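Putative iron-regulated protein A (Parabacteroides distasonis ATCC 8503, PDB 4ECG) is of unknown function but binds calcium ions and is probably an imelysin-like, iron-regulated protein, tentatively classed as a metallopeptidase. Local coordinates at residues 15-20 against 368-373; 56-61 against 175-180; 220-223 against 227-230; 244-249 against 286-291; 263-268 against 348-353. All blocks are in the same frame, centred on the assembly; numbering follows the deposited sequence.

In the fold
Five contacts tie together the helices and loops of this mostly helical chain. Contact 4 lies closest to the middle, about 8 Å from the chain's centre. It touches contact 1 where Thr369 meets Asn244 and contact 5 where the Tyr288 hydroxyl meets the Phe348 ring, centres about 19 Å apart in both cases. Along the sequence, contacts 4 and 5 alternate, while contact 1 joins the two chain ends and spans the others. Contact 2 stands apart, its centre about 44 Å from that of contact 1, while nearest atoms of contacts 1 and 3 are about 8 Å apart. Calcium ions bind within contacts 3 and 4; the Asn350 side chain of contact 5 is about 8 Å from another.

Contact 1: 15-20 against 368-373; sequences DFKNLP and LTTGLG
Phe16 lays its ring flat over the backbone of Gly371, in the helix that carries 368-373. The CA of Gly371 sits 3.4 Å from the ring centroid and 9° off the ring normal, a CH-pi contact over the middle of one face. With chi1 at -70° the ring stands beside its own backbone N and anti to the carbonyl carbon, which carries it across to the helix. Glycine is what permits so close an approach, because a beta carbon on residue 371 would run into CZ of the ring. At the near end of the Phe16 side chain, CB meets the methyl CG2 of Thr370 at 4.0 Å, and the aliphatic CD of Lys17 touches the same methyl at 4.2 Å. Behind the ring, 15-18 form a type I turn in which Asn18 ND2 gives a hydrogen bond of 2.8 Å to Asp15 OD1, on the syn side, tilted 28° out of the carboxylate plane. Losing the ring to an alanine here would probably leave the Gly371 backbone without its aromatic cover and weaken the loop's hold on the helix. Phe16 also packs on Leu326 of helix 324-343, while Leu368 and Leu372 turn from the loop toward that helix and helix 239-259.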
# COMPACT_ATOMS: atom_id res chain seq x y z
N ASP A 15 10.16 -25.95 8.50
CA ASP A 15 9.73 -24.54 8.50
C ASP A 15 10.84 -23.65 7.88
O ASP A 15 11.88 -24.16 7.46
CB ASP A 15 9.31 -24.09 9.92
CG ASP A 15 10.48 -23.99 10.90
OD1 ASP A 15 11.64 -23.82 10.52
OD2 ASP A 15 10.23 -24.06 12.11
N PHE A 16 10.63 -22.35 7.82
CA PHE A 16 11.59 -21.45 7.18
C PHE A 16 13.01 -21.43 7.76
O PHE A 16 13.94 -21.18 7.01
CB PHE A 16 11.06 -20.02 7.22
CG PHE A 16 9.88 -19.79 6.31
CD1 PHE A 16 9.99 -20.04 4.95
CD2 PHE A 16 8.69 -19.30 6.82
CE1 PHE A 16 8.93 -19.82 4.09
CE2 PHE A 16 7.61 -19.09 5.97
CZ PHE A 16 7.73 -19.34 4.60
N LYS A 17 13.15 -21.69 9.06
CA LYS A 17 14.45 -21.71 9.76
C LYS A 17 15.04 -23.13 9.87
O LYS A 17 16.08 -23.30 10.47
CB LYS A 17 14.30 -21.09 11.17
CG LYS A 17 14.37 -19.54 11.20
CD LYS A 17 13.51 -18.87 12.31
CE LYS A 17 14.28 -18.43 13.58
NZ LYS A 17 13.78 -17.13 14.13
N ASN A 18 14.37 -24.13 9.29
CA ASN A 18 14.76 -25.56 9.33
C ASN A 18 14.36 -26.17 7.98
O ASN A 18 13.33 -26.83 7.85
CB ASN A 18 14.06 -26.35 10.45
CG ASN A 18 14.37 -25.82 11.85
OD1 ASN A 18 15.37 -26.20 12.46
ND2 ASN A 18 13.50 -24.95 12.36
N LEU A 19 15.16 -25.88 6.96
CA LEU A 19 14.89 -26.32 5.62
C LEU A 19 15.78 -27.50 5.26
O LEU A 19 16.84 -27.71 5.89
CB LEU A 19 15.14 -25.18 4.63
CG LEU A 19 14.10 -24.07 4.65
CD1 LEU A 19 14.75 -22.81 4.14
CD2 LEU A 19 12.86 -24.42 3.82
N PRO A 20 15.34 -28.28 4.25
CA PRO A 20 16.25 -29.29 3.69
C PRO A 20 17.26 -28.57 2.79
O PRO A 20 17.08 -27.37 2.47
CB PRO A 20 15.31 -30.19 2.87
CG PRO A 20 14.15 -29.30 2.46
CD PRO A 20 14.01 -28.28 3.58
N LEU A 368 5.83 -14.68 7.33
CA LEU A 368 5.97 -14.39 5.89
C LEU A 368 7.24 -13.55 5.75
O LEU A 368 8.01 -13.74 4.84
CB LEU A 368 4.76 -13.62 5.36
CG LEU A 368 4.64 -13.24 3.89
CD1 LEU A 368 4.99 -14.42 2.96
CD2 LEU A 368 3.23 -12.74 3.66
N THR A 369 7.47 -12.66 6.71
CA THR A 369 8.69 -11.86 6.73
C THR A 369 9.96 -12.70 6.84
O THR A 369 10.90 -12.47 6.14
CB THR A 369 8.67 -10.85 7.86
OG1 THR A 369 7.56 -9.96 7.65
CG2 THR A 369 10.04 -10.08 7.93
N THR A 370 9.99 -13.67 7.72
CA THR A 370 11.11 -14.57 7.82
C THR A 370 11.33 -15.32 6.51
O THR A 370 12.45 -15.45 6.05
CB THR A 370 10.85 -15.60 8.92
OG1 THR A 370 10.67 -14.90 10.14
CG2 THR A 370 12.03 -16.58 9.07
N GLY A 371 10.24 -15.82 5.93
CA GLY A 371 10.30 -16.60 4.68
C GLY A 371 10.87 -15.79 3.52
O GLY A 371 11.76 -16.26 2.79
N LEU A 372 10.36 -14.57 3.34
CA LEU A 372 10.88 -13.68 2.33
C LEU A 372 12.37 -13.36 2.57
O LEU A 372 13.10 -13.24 1.63
CB LEU A 372 10.06 -12.39 2.26
CG LEU A 372 8.61 -12.57 1.83
CD1 LEU A 372 7.82 -11.35 2.30
CD2 LEU A 372 8.56 -12.83 0.32
N GLY A 373 12.82 -13.25 3.81
CA GLY A 373 14.27 -13.13 4.13
C GLY A 373 15.12 -14.28 3.60
O GLY A 373 16.26 -14.08 3.11

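Contact 2: 56-61 against 175-180; sequences TAYKNA and EYLKLV
This is a helix-helix contact between two long helices of the imelysin-like fold, 29-68 and 171-196, touching through two pairs of side chains. The backbones stay well apart, with the nearest CA atoms, those of Lys59 and Lys178, 8.0 Å from each other. On the buried side Tyr58 reaches over with its phenol: CG is anti to the backbone N (chi1 165°), and the hydroxyl OH comes to 4.3 Å from CD1 of Leu177, a loose van der Waals touch of the hydroxyl oxygen on a methyl. That hydroxyl has its polar partner one turn further along the second helix, in a hydrogen bond with Ser181 OG. Tyr58 also packs on Ala151 and Leu177 on Leu155, so helix 147-155 covers this side of the pair. Toward the outer side two lysines meet at a slant. Lys59 NZ forms a salt bridge with Asp63 and a weak, long ion pair with Glu182 across the interface, whereas Lys178 NZ has a weak salt bridge with Glu175 OE1, at 3.5 Å. The two ammonium nitrogens, Lys59 NZ and Lys178 NZ, are 6.5 Å apart, and these carboxylates probably soften any repulsion. Lys59 bends at chi2 (82°), which turns the far part of its chain toward the second helix, and its NZ stops 3.7 Å from CG of Lys178, against the aliphatic stem of the other lysine.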
# COMPACT_ATOMS: atom_id res chain seq x y z
N THR A 56 -8.32 8.82 -11.97
CA THR A 56 -9.06 9.69 -12.86
C THR A 56 -10.58 9.50 -12.68
O THR A 56 -11.29 10.48 -12.61
CB THR A 56 -8.60 9.50 -14.33
OG1 THR A 56 -7.15 9.65 -14.39
CG2 THR A 56 -9.36 10.50 -15.34
N ALA A 57 -11.09 8.28 -12.52
CA ALA A 57 -12.55 8.11 -12.25
C ALA A 57 -12.90 8.72 -10.89
O ALA A 57 -13.94 9.41 -10.73
CB ALA A 57 -12.97 6.67 -12.29
N TYR A 58 -12.02 8.51 -9.92
CA TYR A 58 -12.27 9.07 -8.61
C TYR A 58 -12.36 10.61 -8.62
O TYR A 58 -13.28 11.16 -8.03
CB TYR A 58 -11.26 8.59 -7.60
CG TYR A 58 -11.28 9.42 -6.35
CD1 TYR A 58 -12.18 9.18 -5.33
CD2 TYR A 58 -10.36 10.44 -6.17
CE1 TYR A 58 -12.18 9.99 -4.16
CE2 TYR A 58 -10.33 11.21 -5.02
CZ TYR A 58 -11.24 11.00 -4.04
OH TYR A 58 -11.17 11.86 -3.01
N LYS A 59 -11.44 11.31 -9.30
CA LYS A 59 -11.44 12.78 -9.31
C LYS A 59 -12.69 13.28 -10.08
O LYS A 59 -13.35 14.20 -9.61
CB LYS A 59 -10.09 13.32 -9.84
CG LYS A 59 -10.05 14.67 -10.51
CD LYS A 59 -10.00 15.78 -9.47
CE LYS A 59 -10.05 17.16 -10.13
NZ LYS A 59 -10.53 18.13 -9.12
N ASN A 60 -13.05 12.63 -11.19
CA ASN A 60 -14.28 12.96 -11.93
C ASN A 60 -15.52 12.75 -11.07
O ASN A 60 -16.41 13.58 -11.09
CB ASN A 60 -14.41 12.21 -13.27
CG ASN A 60 -13.35 12.65 -14.28
OD1 ASN A 60 -12.96 13.80 -14.30
ND2 ASN A 60 -12.85 11.72 -15.08
N ALA A 61 -15.55 11.70 -10.26
CA ALA A 61 -16.71 11.44 -9.39
C ALA A 61 -16.78 12.46 -8.25
O ALA A 61 -17.84 12.94 -7.93
CB ALA A 61 -16.68 10.03 -8.83
N GLU A 175 -14.12 22.87 -1.26
CA GLU A 175 -12.97 23.24 -2.05
C GLU A 175 -11.70 22.46 -1.58
O GLU A 175 -10.84 22.05 -2.39
CB GLU A 175 -12.79 24.76 -2.01
CG GLU A 175 -11.68 25.23 -2.93
CD GLU A 175 -11.93 24.96 -4.44
OE1 GLU A 175 -13.14 24.87 -4.85
OE2 GLU A 175 -10.89 24.87 -5.19
N TYR A 176 -11.61 22.21 -0.27
CA TYR A 176 -10.49 21.48 0.29
C TYR A 176 -10.47 20.08 -0.34
O TYR A 176 -9.49 19.68 -0.92
CB TYR A 176 -10.66 21.49 1.83
CG TYR A 176 -9.44 21.11 2.67
CD1 TYR A 176 -8.45 20.22 2.21
CD2 TYR A 176 -9.30 21.61 3.95
CE1 TYR A 176 -7.40 19.82 3.01
CE2 TYR A 176 -8.23 21.23 4.73
CZ TYR A 176 -7.27 20.36 4.25
OH TYR A 176 -6.20 20.07 5.07
N LEU A 177 -11.62 19.39 -0.29
CA LEU A 177 -11.83 18.07 -0.88
C LEU A 177 -11.41 18.04 -2.36
O LEU A 177 -10.80 17.06 -2.82
CB LEU A 177 -13.28 17.63 -0.73
CG LEU A 177 -13.72 16.28 -1.37
CD1 LEU A 177 -12.85 15.12 -0.82
CD2 LEU A 177 -15.24 15.98 -1.24
N LYS A 178 -11.76 19.07 -3.11
CA LYS A 178 -11.38 19.16 -4.52
C LYS A 178 -9.86 19.26 -4.65
O LYS A 178 -9.25 18.56 -5.46
CB LYS A 178 -12.00 20.40 -5.16
CG LYS A 178 -11.88 20.51 -6.68
CD LYS A 178 -12.18 21.92 -7.20
CE LYS A 178 -13.58 22.12 -7.77
NZ LYS A 178 -13.87 23.60 -8.03
N LEU A 179 -9.23 20.10 -3.82
CA LEU A 179 -7.78 20.31 -3.93
C LEU A 179 -6.97 19.05 -3.56
O LEU A 179 -6.02 18.70 -4.24
CB LEU A 179 -7.33 21.52 -3.11
CG LEU A 179 -7.80 22.84 -3.69
CD1 LEU A 179 -7.68 23.90 -2.61
CD2 LEU A 179 -6.96 23.19 -4.93
N VAL A 180 -7.42 18.38 -2.50
CA VAL A 180 -6.86 17.16 -2.10
C VAL A 180 -6.94 16.09 -3.21
O VAL A 180 -5.94 15.42 -3.50
CB VAL A 180 -7.52 16.73 -0.80
CG1 VAL A 180 -7.30 15.25 -0.57
CG2 VAL A 180 -7.04 17.65 0.37

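Contact 3: 220-223 against 227-230; sequences YSIG and QAIE. With CA (calcium ion), chain C.
Gln227 leaves its helix with CG beside the backbone N (chi1 -68°) and then runs extended beyond CG, a shape that carries its amide oxygen back to the loop 220-223. There Gln227 OE1 binds a calcium ion at 2.2 Å and also accepts a hydrogen bond from the backbone N of Gly223, 3.1 Å away. The N-H of Gly223 comes from above the carbonyl plane of the amide, 72° out of it, with an angle of 145° at the hydrogen. The loop supplies the second protein ligand through the backbone carbonyl O of Ser221, which lies 2.4 Å from the calcium; Ser221 itself has positive phi, an unusual turn of the chain at this ligand. Five waters, at 2.3 to 2.6 Å from the metal, complete a shell of seven oxygens. Away from the ion, CG2 of Ile222 rests on CB of Ala228 at 4.0 Å, an apolar touch that joins the buried side of the loop to helix 225-233. Met212 of helix 208-214 touches both of these residues, and Asn224 OD1 accepts from the backbone N of Gln227 at the start of the helix. The two protein ligands are both uncharged oxygens, one from a backbone carbonyl and one from an amide, and waters outnumber them. Such a site carries no carboxylate to offset the metal's charge, which is consistent with a peripheral, probably weak calcium site.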
# COMPACT_ATOMS: atom_id res chain seq x y z
N TYR A 220 19.63 5.06 -10.99
CA TYR A 220 19.04 4.67 -9.71
C TYR A 220 19.82 3.59 -8.90
O TYR A 220 19.28 2.97 -8.00
CB TYR A 220 17.58 4.24 -9.93
CG TYR A 220 16.72 5.26 -10.69
CD1 TYR A 220 16.25 6.40 -10.08
CD2 TYR A 220 16.39 5.06 -12.02
CE1 TYR A 220 15.48 7.34 -10.77
CE2 TYR A 220 15.61 5.97 -12.71
CZ TYR A 220 15.16 7.13 -12.08
OH TYR A 220 14.36 8.06 -12.74
N SER A 221 21.10 3.37 -9.22
CA SER A 221 21.94 2.45 -8.44
C SER A 221 21.44 1.00 -8.48
O SER A 221 21.64 0.25 -7.53
CB SER A 221 22.06 2.93 -6.96
OG SER A 221 22.71 4.16 -6.89
N ILE A 222 20.78 0.62 -9.57
CA ILE A 222 20.44 -0.78 -9.78
C ILE A 222 21.56 -1.32 -10.64
O ILE A 222 21.57 -1.07 -11.84
CB ILE A 222 19.08 -0.98 -10.47
CG1 ILE A 222 18.02 -0.13 -9.75
CG2 ILE A 222 18.80 -2.49 -10.51
CD1 ILE A 222 16.64 -0.18 -10.37
N GLY A 223 22.51 -2.01 -10.01
CA GLY A 223 23.86 -2.21 -10.59
C GLY A 223 24.03 -3.51 -11.35
O GLY A 223 24.91 -3.65 -12.19
N GLN A 227 20.96 -7.22 -7.74
CA GLN A 227 20.45 -6.09 -7.03
C GLN A 227 18.99 -5.83 -7.30
O GLN A 227 18.28 -5.43 -6.40
CB GLN A 227 21.28 -4.84 -7.34
CG GLN A 227 22.70 -4.97 -6.77
CD GLN A 227 23.51 -3.69 -6.90
OE1 GLN A 227 22.97 -2.58 -7.00
NE2 GLN A 227 24.80 -3.84 -6.87
N ALA A 228 18.55 -6.07 -8.53
CA ALA A 228 17.15 -5.89 -8.92
C ALA A 228 16.22 -6.87 -8.19
O ALA A 228 15.22 -6.46 -7.65
CB ALA A 228 16.98 -6.00 -10.44
N ILE A 229 16.55 -8.15 -8.18
CA ILE A 229 15.81 -9.14 -7.39
C ILE A 229 15.83 -8.82 -5.89
O ILE A 229 14.82 -8.96 -5.24
CB ILE A 229 16.40 -10.59 -7.57
CG1 ILE A 229 16.18 -11.16 -8.98
CG2 ILE A 229 15.77 -11.57 -6.60
CD1 ILE A 229 14.75 -11.53 -9.22
N GLU A 230 16.99 -8.46 -5.34
CA GLU A 230 17.11 -8.08 -3.89
C GLU A 230 16.18 -6.89 -3.60
O GLU A 230 15.54 -6.86 -2.56
CB GLU A 230 18.57 -7.72 -3.49
CG GLU A 230 18.82 -7.41 -1.99
CD GLU A 230 20.27 -6.95 -1.67
OE1 GLU A 230 21.02 -6.59 -2.62
OE2 GLU A 230 20.67 -6.98 -0.47
CA CA C . 22.39 -0.92 -5.64
O HOH W 1 24.35 0.50 -6.64
O HOH W 2 24.22 -1.22 -4.22
O HOH W 3 21.85 0.87 -4.08
O HOH W 4 21.87 -2.67 -4.16
O HOH W 5 19.78 -1.33 -5.82

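Contact 4: 244-249 against 286-291. With CA (calcium ion), chain H.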
# COMPACT_ATOMS: atom_id res chain seq x y z
N ASN A 244 6.23 -7.11 7.07
CA ASN A 244 6.60 -6.72 8.41
C ASN A 244 5.78 -5.54 8.92
O ASN A 244 5.48 -5.46 10.11
CB ASN A 244 8.07 -6.40 8.42
CG ASN A 244 8.55 -5.99 9.76
OD1 ASN A 244 8.53 -6.78 10.67
ND2 ASN A 244 8.94 -4.73 9.90
N GLU A 245 5.46 -4.61 8.03
CA GLU A 245 4.69 -3.41 8.39
C GLU A 245 3.23 -3.74 8.71
O GLU A 245 2.66 -3.22 9.68
CB GLU A 245 4.80 -2.38 7.25
CG GLU A 245 3.86 -1.16 7.28
CD GLU A 245 4.32 0.02 8.14
OE1 GLU A 245 5.36 -0.14 8.86
OE2 GLU A 245 3.64 1.11 8.08
N VAL A 246 2.60 -4.56 7.88
CA VAL A 246 1.21 -5.01 8.17
C VAL A 246 1.14 -5.67 9.57
O VAL A 246 0.30 -5.33 10.39
CB VAL A 246 0.65 -5.97 7.10
CG1 VAL A 246 -0.69 -6.52 7.52
CG2 VAL A 246 0.54 -5.26 5.76
N GLY A 247 2.05 -6.58 9.86
CA GLY A 247 2.02 -7.32 11.13
C GLY A 247 2.45 -6.51 12.33
O GLY A 247 1.70 -6.39 13.27
N SER A 248 3.62 -5.92 12.27
CA SER A 248 4.13 -5.12 13.42
C SER A 248 3.57 -3.74 13.60
O SER A 248 3.53 -3.31 14.70
CB SER A 248 5.65 -4.85 13.33
OG SER A 248 6.28 -6.04 13.08
N ALA A 249 3.21 -3.03 12.55
CA ALA A 249 2.71 -1.65 12.67
C ALA A 249 1.21 -1.54 12.51
O ALA A 249 0.55 -1.04 13.40
CB ALA A 249 3.40 -0.73 11.66
N ASP A 286 -9.57 -4.57 4.30
CA ASP A 286 -9.33 -4.66 2.83
C ASP A 286 -7.91 -4.14 2.51
O ASP A 286 -7.17 -4.76 1.72
CB ASP A 286 -10.35 -3.84 2.00
CG ASP A 286 -11.70 -4.52 1.85
OD1 ASP A 286 -11.75 -5.73 1.58
OD2 ASP A 286 -12.72 -3.80 1.99
N ASP A 287 -7.51 -3.04 3.13
CA ASP A 287 -6.15 -2.52 2.91
C ASP A 287 -5.12 -3.58 3.25
O ASP A 287 -4.25 -3.90 2.44
CB ASP A 287 -5.87 -1.28 3.75
CG ASP A 287 -6.69 -0.03 3.32
OD1 ASP A 287 -7.37 -0.03 2.26
OD2 ASP A 287 -6.64 0.96 4.08
N TYR A 288 -5.24 -4.17 4.44
CA TYR A 288 -4.19 -5.07 4.90
C TYR A 288 -4.08 -6.31 4.03
O TYR A 288 -2.98 -6.72 3.66
CB TYR A 288 -4.33 -5.46 6.36
CG TYR A 288 -4.60 -4.34 7.37
CD1 TYR A 288 -4.13 -3.07 7.20
CD2 TYR A 288 -5.32 -4.61 8.51
CE1 TYR A 288 -4.38 -2.06 8.14
CE2 TYR A 288 -5.56 -3.63 9.46
CZ TYR A 288 -5.11 -2.35 9.25
OH TYR A 288 -5.44 -1.39 10.16
N LYS A 289 -5.23 -6.91 3.70
CA LYS A 289 -5.32 -7.97 2.73
C LYS A 289 -4.69 -7.55 1.41
O LYS A 289 -3.94 -8.33 0.79
CB LYS A 289 -6.80 -8.41 2.50
CG LYS A 289 -7.02 -9.42 1.38
CD LYS A 289 -8.41 -9.29 0.74
CE LYS A 289 -8.42 -8.24 -0.35
NZ LYS A 289 -9.79 -7.97 -0.83
N ASN A 290 -5.00 -6.33 0.95
CA ASN A 290 -4.47 -5.93 -0.37
C ASN A 290 -2.93 -5.76 -0.32
O ASN A 290 -2.26 -6.13 -1.28
CB ASN A 290 -5.17 -4.70 -0.92
CG ASN A 290 -6.53 -5.04 -1.54
OD1 ASN A 290 -6.65 -6.04 -2.29
ND2 ASN A 290 -7.53 -4.18 -1.30
N ASN A 291 -2.41 -5.25 0.79
CA ASN A 291 -0.98 -5.24 0.99
C ASN A 291 -0.30 -6.63 0.87
O ASN A 291 0.84 -6.76 0.39
CB ASN A 291 -0.64 -4.73 2.37
CG ASN A 291 -1.02 -3.28 2.60
OD1 ASN A 291 -1.26 -2.90 3.76
ND2 ASN A 291 -1.06 -2.47 1.54
CA CA H . 5.26 -2.06 16.26
O HOH W 6 7.36 -3.32 16.10
O HOH W 7 6.50 -0.72 14.20
O HOH W 8 6.18 0.07 17.14
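Val246 faces helix 284-300 and meets two residues of 286-291, one with each of its methyls. Asp286, at the start of that segment, has its carboxylate in a long salt bridge with Lys289 NZ, one turn on along the same helix. Asp287 turns to other partners, with OD1 in a salt bridge to Arg85 and OD2 hydrogen-bonded to Ser278. Tyr288 is the first to touch: its CB lies 4.0 Å from CG1 of Val246, the methyl that stands anti to the valine's backbone N (chi1 173°). Past Asn290, whose OD1 accepts from Gln90, comes Asn291, with CB and OD1 each 3.6 Å from CG2 of Val246. The amide of Asn291 is anchored at both ends: OD1 is hydrogen-bonded to Lys250 NZ of helix 239-259, a polar bond between the same two helices, and ND2 to the backbone O of Glu89, so its rotation is probably fixed. On the other helix Ser248 OG gives a hydrogen bond of 3.1 Å to Asn244 O, which accepts the Ser248 N as well. The carbonyl O of Ser248, 2.6 Å from a calcium ion, shares that metal with Asp253 and three waters; Ser248 itself lies in a wider pi-type turn, 246-249. What results is buried helix-helix packing in the imelysin-like fold, set between two calcium sites, with Asn291 beside the calcium-binding Glu89 and Glu92 and its side chain about 6 Å from the second ion.

Contact 5: 263-268 against 348-353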
# COMPACT_ATOMS: atom_id res chain seq x y z
N LYS A 263 -11.08 0.62 26.43
CA LYS A 263 -11.73 -0.44 25.62
C LYS A 263 -13.20 -0.16 25.24
O LYS A 263 -14.03 -1.05 25.17
CB LYS A 263 -11.54 -1.80 26.26
CG LYS A 263 -10.07 -2.21 26.39
CD LYS A 263 -9.86 -3.71 26.61
CE LYS A 263 -8.40 -4.03 26.97
NZ LYS A 263 -8.09 -5.50 26.94
N ASP A 264 -13.48 1.11 24.95
CA ASP A 264 -14.77 1.60 24.50
C ASP A 264 -14.61 2.07 23.04
O ASP A 264 -14.05 3.16 22.78
CB ASP A 264 -15.22 2.74 25.43
CG ASP A 264 -16.57 3.31 25.06
OD1 ASP A 264 -17.25 2.71 24.19
OD2 ASP A 264 -16.94 4.38 25.60
N ALA A 265 -15.06 1.21 22.11
CA ALA A 265 -15.00 1.45 20.64
C ALA A 265 -15.87 2.63 20.19
O ALA A 265 -15.60 3.21 19.15
CB ALA A 265 -15.41 0.20 19.86
N THR A 266 -16.86 3.01 20.99
CA THR A 266 -17.70 4.20 20.72
C THR A 266 -17.11 5.55 21.21
O THR A 266 -17.63 6.60 20.87
CB THR A 266 -19.11 4.06 21.35
OG1 THR A 266 -19.06 4.56 22.68
CG2 THR A 266 -19.67 2.58 21.31
N ASP A 267 -16.04 5.52 22.00
CA ASP A 267 -15.43 6.76 22.51
C ASP A 267 -14.58 7.40 21.41
O ASP A 267 -13.55 6.85 21.03
CB ASP A 267 -14.60 6.45 23.78
CG ASP A 267 -13.79 7.64 24.32
OD1 ASP A 267 -13.73 8.73 23.71
OD2 ASP A 267 -13.13 7.45 25.35
N PRO A 268 -15.00 8.58 20.91
CA PRO A 268 -14.24 9.23 19.84
C PRO A 268 -12.73 9.53 20.13
O PRO A 268 -12.00 9.81 19.20
CB PRO A 268 -15.01 10.56 19.62
CG PRO A 268 -15.69 10.82 20.91
CD PRO A 268 -16.04 9.47 21.47
N PHE A 348 -12.30 -3.66 11.59
CA PHE A 348 -11.17 -3.75 12.59
C PHE A 348 -11.33 -2.75 13.70
O PHE A 348 -11.06 -3.04 14.85
CB PHE A 348 -9.87 -3.42 11.88
CG PHE A 348 -8.60 -3.69 12.67
CD1 PHE A 348 -8.47 -4.82 13.48
CD2 PHE A 348 -7.51 -2.86 12.52
CE1 PHE A 348 -7.28 -5.07 14.13
CE2 PHE A 348 -6.32 -3.10 13.17
CZ PHE A 348 -6.20 -4.21 13.97
N ARG A 349 -11.78 -1.55 13.38
CA ARG A 349 -12.01 -0.58 14.47
C ARG A 349 -12.96 -0.97 15.57
O ARG A 349 -12.93 -0.31 16.61
CB ARG A 349 -12.35 0.83 13.96
CG ARG A 349 -13.63 0.96 13.16
CD ARG A 349 -14.84 1.10 14.01
NE ARG A 349 -15.13 2.46 14.36
CZ ARG A 349 -15.14 2.96 15.59
NH1 ARG A 349 -14.77 2.24 16.64
NH2 ARG A 349 -15.55 4.20 15.77
N ASN A 350 -13.83 -1.96 15.35
CA ASN A 350 -14.70 -2.47 16.42
C ASN A 350 -14.29 -3.80 16.94
O ASN A 350 -14.99 -4.39 17.74
CB ASN A 350 -16.16 -2.53 15.94
CG ASN A 350 -16.80 -1.17 15.86
OD1 ASN A 350 -16.44 -0.27 16.60
ND2 ASN A 350 -17.73 -1.00 14.95
N ASN A 351 -13.16 -4.31 16.52
CA ASN A 351 -12.75 -5.65 16.88
C ASN A 351 -11.30 -5.70 17.28
O ASN A 351 -10.60 -6.71 17.08
CB ASN A 351 -13.01 -6.59 15.67
CG ASN A 351 -14.50 -6.83 15.43
OD1 ASN A 351 -15.10 -7.68 16.09
ND2 ASN A 351 -15.11 -6.08 14.49
N LEU A 352 -10.81 -4.60 17.83
CA LEU A 352 -9.42 -4.55 18.28
C LEU A 352 -9.19 -5.51 19.44
O LEU A 352 -8.08 -5.93 19.67
CB LEU A 352 -8.99 -3.13 18.65
CG LEU A 352 -9.01 -2.15 17.48
CD1 LEU A 352 -8.96 -0.73 18.02
CD2 LEU A 352 -7.94 -2.40 16.41
N GLY A 353 -10.26 -5.93 20.11
CA GLY A 353 -10.16 -6.98 21.11
C GLY A 353 -10.44 -8.39 20.61
O GLY A 353 -10.73 -9.27 21.43
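Residues 264-267 make a type I beta turn, and across from it 348-350 form a short 3-10 turn, with the CA atoms of Ala265 and Asn350 5.8 Å apart. The first turn is braced by Asp264, whose OD1 takes the backbone N of Thr266 at 3.2 Å, an Asx turn, and Thr266 OG1 at 3.0 Å, both from the same face of the carboxylate. Between the two turns Arg349 NH1 gives a hydrogen bond of 2.8 Å to the carbonyl O of Ala265, the angle at the hydrogen 155°. The oxygen lies at the edge of the guanidinium, tilted 16° from its plane. Arg349 gets there by a folded chain: CG sits between the backbone N and the carbonyl carbon (chi1 63°), and chi2 and chi3 bend again. Beside this bond, CB of Ala265 rests 3.5 Å from OD1 of Asn350. The guanidinium is also held by a salt bridge from NE to Asp158, while Trp279 and Trp282 touch the side chain. A leucine in place of this arginine would probably cost the Ala265 carbonyl its donor and leave Asp158 without its positive mate. One buried arginine thus joins a loop carbonyl to a carboxylate in the turn of the small hairpin, its charge likely balanced by that aspartate.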